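Long-range contacts in ubiquitin-conjugating enzyme (Plasmodium falciparum 3D7, PDB 2H2Y), which probably transfers ubiquitin as an E2 conjugating enzyme, the chain here being the catalytic-core (UBC) domain of a longer protein with a predicted transmembrane helix: residues A[29-34]-A[118-123]; A[51-56]-A[70-75]. One frame throughout, in Å; residues are numbered along the deposited sequence.

How the interactions relate
Interaction 1 (29-34 with 118-123) and interaction 2 (51-56 with 70-75) illustrate how a UBC domain layers helices on a meandering antiparallel sheet. Along the chain the pairing of strands 51-57 and 68-74 is nested inside the long loop that interaction 1 closes between helices 21-34 and 119-130. The two centres lie about 11 Å apart, and the contacts touch directly: Ile119 CD1 packs 3.4 Å from Phe75 CE1, while Leu29 N approaches Trp52 CH2. Both helices rest on the sheet face that carries Trp52, Val54, Ile71 and Ile73, so one hydrophobic core serves helix-helix and helix-sheet packing alike.

Interaction 1: residues A[29-34]-A[118-123]; sequences LNNFLK and SISGLI
Phe32 and Ser120 form the centre of this helix-helix contact, and the backbones come closest there, CA to CA 5.4 Å. The apolar part is carried by the Phe32 ring, which reaches across from helix 21-34 because its CG stands anti to the backbone N (chi1 -161°). Its CD1 lies 3.6 Å from Ser120 CA, and the Ser120 CB is nearly as close to the same ring carbon. Farther along the ring edge, CE1 meets Ile123 CG1 at 4.2 Å, near the ring plane; the carbonyl carbon of Ile119 also lies at the edge. The aromatic side chain thus spans the two helices, whose short axes approach to 9.6 Å with 55° between their N-to-C directions.

In the UBC fold an N-terminal helix and a later helix pack over one face of the antiparallel sheet, and this contact joins the two. Beneath it, Phe32 also touches Ile42 and Val54, while Ile123 rests on Ile71 and Ile73.

Polar groups gather on the less buried side, where the side chains of Asn31 and Ser120 lie near each other. Ser118 is the N-cap of helix 119-130: its OG accepts from Gly121 N at 2.8 Å, with a bent N-H...O angle of 135°. Glu28, one residue before segment 29-34, ties the helices together by accepting a hydrogen bond from Ile119 N at its OE2.

Interaction 2: residues A[51-56]-A[70-75]; sequences IWIVQY and KIKIIF
Trp52 and Phe75 make the tightly packed end of this hairpin contact. The Phe75 ring presents its edge to the indole in a T-shaped (edge-to-face) pair, planes at 61°, with CE2 over the centre of the indole face. With CG anti to the carbonyl carbon (chi1 -60°), the indole turns one face to Phe75. On the same buried side of the sheet Ile73 CB touches Trp52 CB at 4.0 Å, and Ile73 CD1 meets Val54 CG2. Trp52 with Ile73 and Val54 with Ile71 are antiparallel hydrogen-bonded pairs; the bond from Trp52 N to Ile73 O is almost straight (2.9 Å, 174°).

The opposite face is the solvent side, its residues partly or fully exposed. Ile53 CD1 lies 3.7 Å from Lys72 CE, the lysine chain folding at its third torsion to bring CE to the isoleucine, and the Gln55 side chain runs alongside that of Lys70. Ile51 CG1 against Ile74 CD1, 3.7 Å apart, adds an apolar patch.

Strands 51-57 and 68-74 are the central pair of the four-stranded meander, flanked by strands 40-44 and 85-88 respectively. Ile25 of helix 21-34 touches both Trp52 and Phe75, while Ile127 and Leu130 of helix 119-130 pack on Tyr56.

Interaction 1: residues A[29-34]-A[118-123]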
loop_
_atom_site.group_PDB
_atom_site.type_symbol
_atom_site.label_atom_id
_atom_site.label_comp_id
_atom_site.label_asym_id
_atom_site.label_seq_id
_atom_site.Cartn_x
_atom_site.Cartn_y
_atom_site.Cartn_z
ATOM N N LEU A 29 5.175 2.623 -8.315
ATOM C CA LEU A 29 4.133 1.769 -8.875
ATOM C C LEU A 29 4.775 0.583 -9.597
ATOM O O LEU A 29 4.433 -0.575 -9.325
ATOM C CB LEU A 29 3.251 2.558 -9.850
ATOM C CG LEU A 29 2.143 1.774 -10.577
ATOM C CD1 LEU A 29 1.124 1.234 -9.585
ATOM C CD2 LEU A 29 1.461 2.689 -11.577
ATOM N N ASN A 30 5.713 0.879 -10.504
ATOM C CA ASN A 30 6.418 -0.155 -11.269
ATOM C C ASN A 30 7.061 -1.187 -10.362
ATOM O O ASN A 30 7.000 -2.388 -10.636
ATOM C CB ASN A 30 7.491 0.460 -12.168
ATOM C CG ASN A 30 6.899 1.236 -13.311
ATOM O OD1 ASN A 30 5.951 0.779 -13.955
ATOM N ND2 ASN A 30 7.453 2.413 -13.583
ATOM N N ASN A 31 7.693 -0.729 -9.287
ATOM C CA ASN A 31 8.294 -1.679 -8.379
ATOM C C ASN A 31 7.192 -2.509 -7.742
ATOM O O ASN A 31 7.376 -3.700 -7.491
ATOM C CB ASN A 31 9.102 -0.980 -7.289
ATOM C CG ASN A 31 9.468 -1.928 -6.148
ATOM O OD1 ASN A 31 8.683 -2.137 -5.213
ATOM N ND2 ASN A 31 10.652 -2.527 -6.234
ATOM N N PHE A 32 6.039 -1.890 -7.497
ATOM C CA PHE A 32 4.946 -2.612 -6.872
ATOM C C PHE A 32 4.458 -3.738 -7.778
ATOM O O PHE A 32 4.182 -4.847 -7.308
ATOM C CB PHE A 32 3.794 -1.670 -6.525
ATOM C CG PHE A 32 2.856 -2.234 -5.498
ATOM C CD1 PHE A 32 3.049 -1.972 -4.141
ATOM C CD2 PHE A 32 1.810 -3.075 -5.875
ATOM C CE1 PHE A 32 2.210 -2.544 -3.164
ATOM C CE2 PHE A 32 0.970 -3.652 -4.912
ATOM C CZ PHE A 32 1.173 -3.385 -3.551
ATOM N N LEU A 33 4.351 -3.456 -9.075
ATOM C CA LEU A 33 3.919 -4.468 -10.041
ATOM C C LEU A 33 4.970 -5.587 -10.163
ATOM O O LEU A 33 4.627 -6.762 -10.265
ATOM C CB LEU A 33 3.704 -3.834 -11.418
ATOM C CG LEU A 33 2.654 -2.739 -11.604
ATOM C CD1 LEU A 33 2.814 -2.159 -12.983
ATOM C CD2 LEU A 33 1.252 -3.286 -11.427
ATOM N N LYS A 34 6.246 -5.213 -10.136
ATOM C CA LYS A 34 7.336 -6.174 -10.252
ATOM C C LYS A 34 7.603 -7.013 -8.993
ATOM O O LYS A 34 7.954 -8.192 -9.098
ATOM C CB LYS A 34 8.611 -5.442 -10.668
ATOM C CG LYS A 34 9.830 -6.339 -10.880
ATOM C CD LYS A 34 11.013 -5.515 -11.385
ATOM C CE LYS A 34 12.292 -6.331 -11.471
ATOM N NZ LYS A 34 13.474 -5.469 -11.803
ATOM N N SER A 118 9.813 2.011 0.698
ATOM C CA SER A 118 9.114 1.617 -0.520
ATOM C C SER A 118 7.664 1.273 -0.191
ATOM O O SER A 118 7.387 0.626 0.827
ATOM C CB SER A 118 9.780 0.388 -1.152
ATOM O OG SER A 118 9.343 -0.831 -0.564
ATOM N N ILE A 119 6.738 1.695 -1.047
ATOM C CA ILE A 119 5.327 1.408 -0.810
ATOM C C ILE A 119 5.105 -0.094 -0.670
ATOM O O ILE A 119 4.433 -0.544 0.260
ATOM C CB ILE A 119 4.440 1.950 -1.940
ATOM C CG1 ILE A 119 4.699 3.446 -2.132
ATOM C CG2 ILE A 119 2.984 1.731 -1.599
ATOM C CD1 ILE A 119 4.542 4.281 -0.860
ATOM N N SER A 120 5.677 -0.876 -1.582
ATOM C CA SER A 120 5.525 -2.327 -1.508
ATOM C C SER A 120 5.977 -2.795 -0.129
ATOM O O SER A 120 5.399 -3.716 0.444
ATOM C CB SER A 120 6.363 -3.021 -2.588
ATOM O OG SER A 120 7.746 -2.798 -2.380
ATOM N N GLY A 121 7.012 -2.143 0.399
ATOM C CA GLY A 121 7.542 -2.494 1.707
ATOM C C GLY A 121 6.618 -2.089 2.837
ATOM O O GLY A 121 6.412 -2.853 3.781
ATOM N N LEU A 122 6.066 -0.885 2.760
ATOM C CA LEU A 122 5.150 -0.438 3.786
ATOM C C LEU A 122 4.039 -1.473 3.867
ATOM O O LEU A 122 3.732 -2.000 4.937
ATOM C CB LEU A 122 4.553 0.923 3.422
ATOM C CG LEU A 122 5.517 2.109 3.340
ATOM C CD1 LEU A 122 4.739 3.356 2.970
ATOM C CD2 LEU A 122 6.237 2.303 4.665
ATOM N N ILE A 123 3.458 -1.785 2.716
ATOM C CA ILE A 123 2.356 -2.736 2.656
ATOM C C ILE A 123 2.754 -4.124 3.141
ATOM O O ILE A 123 1.978 -4.793 3.829
ATOM C CB ILE A 123 1.768 -2.841 1.212
ATOM C CG1 ILE A 123 1.254 -1.476 0.747
ATOM C CG2 ILE A 123 0.631 -3.854 1.175
ATOM C CD1 ILE A 123 0.226 -0.871 1.670
#

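Interaction 2: residues A[51-56]-A[70-75]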
loop_
_atom_site.group_PDB
_atom_site.type_symbol
_atom_site.label_atom_id
_atom_site.label_comp_id
_atom_site.label_asym_id
_atom_site.label_seq_id
_atom_site.Cartn_x
_atom_site.Cartn_y
_atom_site.Cartn_z
ATOM N N ILE A 51 -3.646 8.196 -5.968
ATOM C CA ILE A 51 -4.502 7.299 -5.197
ATOM C C ILE A 51 -4.418 5.839 -5.601
ATOM O O ILE A 51 -4.738 5.492 -6.733
ATOM C CB ILE A 51 -5.987 7.705 -5.307
ATOM C CG1 ILE A 51 -6.170 9.167 -4.908
ATOM C CG2 ILE A 51 -6.821 6.822 -4.410
ATOM C CD1 ILE A 51 -7.543 9.700 -5.230
ATOM N N TRP A 52 -4.008 4.986 -4.669
ATOM C CA TRP A 52 -3.918 3.552 -4.936
ATOM C C TRP A 52 -4.805 2.785 -3.957
ATOM O O TRP A 52 -5.080 3.247 -2.849
ATOM C CB TRP A 52 -2.498 3.017 -4.736
ATOM C CG TRP A 52 -1.412 3.592 -5.572
ATOM C CD1 TRP A 52 -1.487 4.659 -6.419
ATOM C CD2 TRP A 52 -0.042 3.176 -5.564
ATOM N NE1 TRP A 52 -0.243 4.938 -6.934
ATOM C CE2 TRP A 52 0.663 4.043 -6.426
ATOM C CE3 TRP A 52 0.662 2.156 -4.905
ATOM C CZ2 TRP A 52 2.042 3.923 -6.647
ATOM C CZ3 TRP A 52 2.032 2.036 -5.125
ATOM C CH2 TRP A 52 2.706 2.918 -5.989
ATOM N N ILE A 53 -5.238 1.602 -4.376
ATOM C CA ILE A 53 -6.039 0.731 -3.535
ATOM C C ILE A 53 -5.521 -0.676 -3.736
ATOM O O ILE A 53 -5.676 -1.262 -4.807
ATOM C CB ILE A 53 -7.534 0.773 -3.887
ATOM C CG1 ILE A 53 -8.144 2.070 -3.359
ATOM C CG2 ILE A 53 -8.249 -0.412 -3.258
ATOM C CD1 ILE A 53 -9.643 2.178 -3.568
ATOM N N VAL A 54 -4.875 -1.199 -2.704
ATOM C CA VAL A 54 -4.330 -2.540 -2.747
ATOM C C VAL A 54 -5.346 -3.464 -2.084
ATOM O O VAL A 54 -6.030 -3.066 -1.145
ATOM C CB VAL A 54 -2.994 -2.597 -1.975
ATOM C CG1 VAL A 54 -2.428 -4.006 -2.000
ATOM C CG2 VAL A 54 -2.009 -1.616 -2.584
ATOM N N GLN A 55 -5.474 -4.685 -2.578
ATOM C CA GLN A 55 -6.403 -5.606 -1.960
ATOM C C GLN A 55 -5.572 -6.794 -1.538
ATOM O O GLN A 55 -4.902 -7.406 -2.364
ATOM C CB GLN A 55 -7.496 -6.046 -2.935
ATOM C CG GLN A 55 -8.585 -6.874 -2.273
ATOM C CD GLN A 55 -9.630 -7.398 -3.245
ATOM O OE1 GLN A 55 -10.343 -6.629 -3.888
ATOM N NE2 GLN A 55 -9.726 -8.718 -3.352
ATOM N N TYR A 56 -5.621 -7.102 -0.244
ATOM C CA TYR A 56 -4.863 -8.192 0.349
ATOM C C TYR A 56 -5.740 -9.356 0.797
ATOM O O TYR A 56 -6.603 -9.190 1.646
ATOM C CB TYR A 56 -4.080 -7.662 1.551
ATOM C CG TYR A 56 -3.542 -8.747 2.446
ATOM C CD1 TYR A 56 -2.681 -9.719 1.944
ATOM C CD2 TYR A 56 -3.919 -8.827 3.782
ATOM C CE1 TYR A 56 -2.214 -10.747 2.746
ATOM C CE2 TYR A 56 -3.453 -9.857 4.595
ATOM C CZ TYR A 56 -2.603 -10.816 4.063
ATOM O OH TYR A 56 -2.158 -11.862 4.832
ATOM N N LYS A 70 -8.978 -4.417 1.979
ATOM C CA LYS A 70 -8.434 -3.407 1.079
ATOM C C LYS A 70 -7.665 -2.372 1.876
ATOM O O LYS A 70 -8.058 -2.026 2.988
ATOM C CB LYS A 70 -9.546 -2.724 0.286
ATOM C CG LYS A 70 -10.228 -3.637 -0.713
ATOM C CD LYS A 70 -11.171 -2.853 -1.614
ATOM C CE LYS A 70 -12.091 -3.781 -2.411
ATOM N NZ LYS A 70 -12.980 -4.602 -1.520
ATOM N N ILE A 71 -6.561 -1.897 1.304
ATOM C CA ILE A 71 -5.701 -0.895 1.931
ATOM C C ILE A 71 -5.512 0.264 0.957
ATOM O O ILE A 71 -4.916 0.086 -0.102
ATOM C CB ILE A 71 -4.306 -1.471 2.240
ATOM C CG1 ILE A 71 -4.428 -2.730 3.099
ATOM C CG2 ILE A 71 -3.454 -0.416 2.923
ATOM C CD1 ILE A 71 -3.091 -3.341 3.470
ATOM N N LYS A 72 -6.016 1.442 1.296
ATOM C CA LYS A 72 -5.866 2.595 0.415
ATOM C C LYS A 72 -4.586 3.359 0.716
ATOM O O LYS A 72 -4.111 3.387 1.858
ATOM C CB LYS A 72 -7.063 3.544 0.531
ATOM C CG LYS A 72 -6.872 4.831 -0.245
ATOM C CD LYS A 72 -8.135 5.672 -0.308
ATOM C CE LYS A 72 -9.182 5.041 -1.207
ATOM N NZ LYS A 72 -10.309 5.982 -1.485
ATOM N N ILE A 73 -4.034 3.976 -0.322
ATOM C CA ILE A 73 -2.803 4.741 -0.214
ATOM C C ILE A 73 -2.983 6.103 -0.885
ATOM O O ILE A 73 -3.303 6.183 -2.075
ATOM C CB ILE A 73 -1.642 3.992 -0.901
ATOM C CG1 ILE A 73 -1.513 2.586 -0.313
ATOM C CG2 ILE A 73 -0.355 4.775 -0.740
ATOM C CD1 ILE A 73 -0.475 1.734 -0.982
ATOM N N ILE A 74 -2.792 7.170 -0.116
ATOM C CA ILE A 74 -2.919 8.519 -0.641
ATOM C C ILE A 74 -1.551 9.171 -0.557
ATOM O O ILE A 74 -0.990 9.308 0.532
ATOM C CB ILE A 74 -3.892 9.378 0.188
ATOM C CG1 ILE A 74 -5.299 8.784 0.166
ATOM C CG2 ILE A 74 -3.916 10.789 -0.366
ATOM C CD1 ILE A 74 -5.967 8.817 -1.189
ATOM N N PHE A 75 -1.012 9.566 -1.705
ATOM C CA PHE A 75 0.295 10.210 -1.758
ATOM C C PHE A 75 0.068 11.703 -1.704
ATOM O O PHE A 75 -0.466 12.293 -2.643
ATOM C CB PHE A 75 1.026 9.846 -3.056
ATOM C CG PHE A 75 1.420 8.401 -3.148
ATOM C CD1 PHE A 75 2.630 7.961 -2.622
ATOM C CD2 PHE A 75 0.583 7.477 -3.764
ATOM C CE1 PHE A 75 3.001 6.618 -2.711
ATOM C CE2 PHE A 75 0.941 6.134 -3.861
ATOM C CZ PHE A 75 2.154 5.702 -3.334
#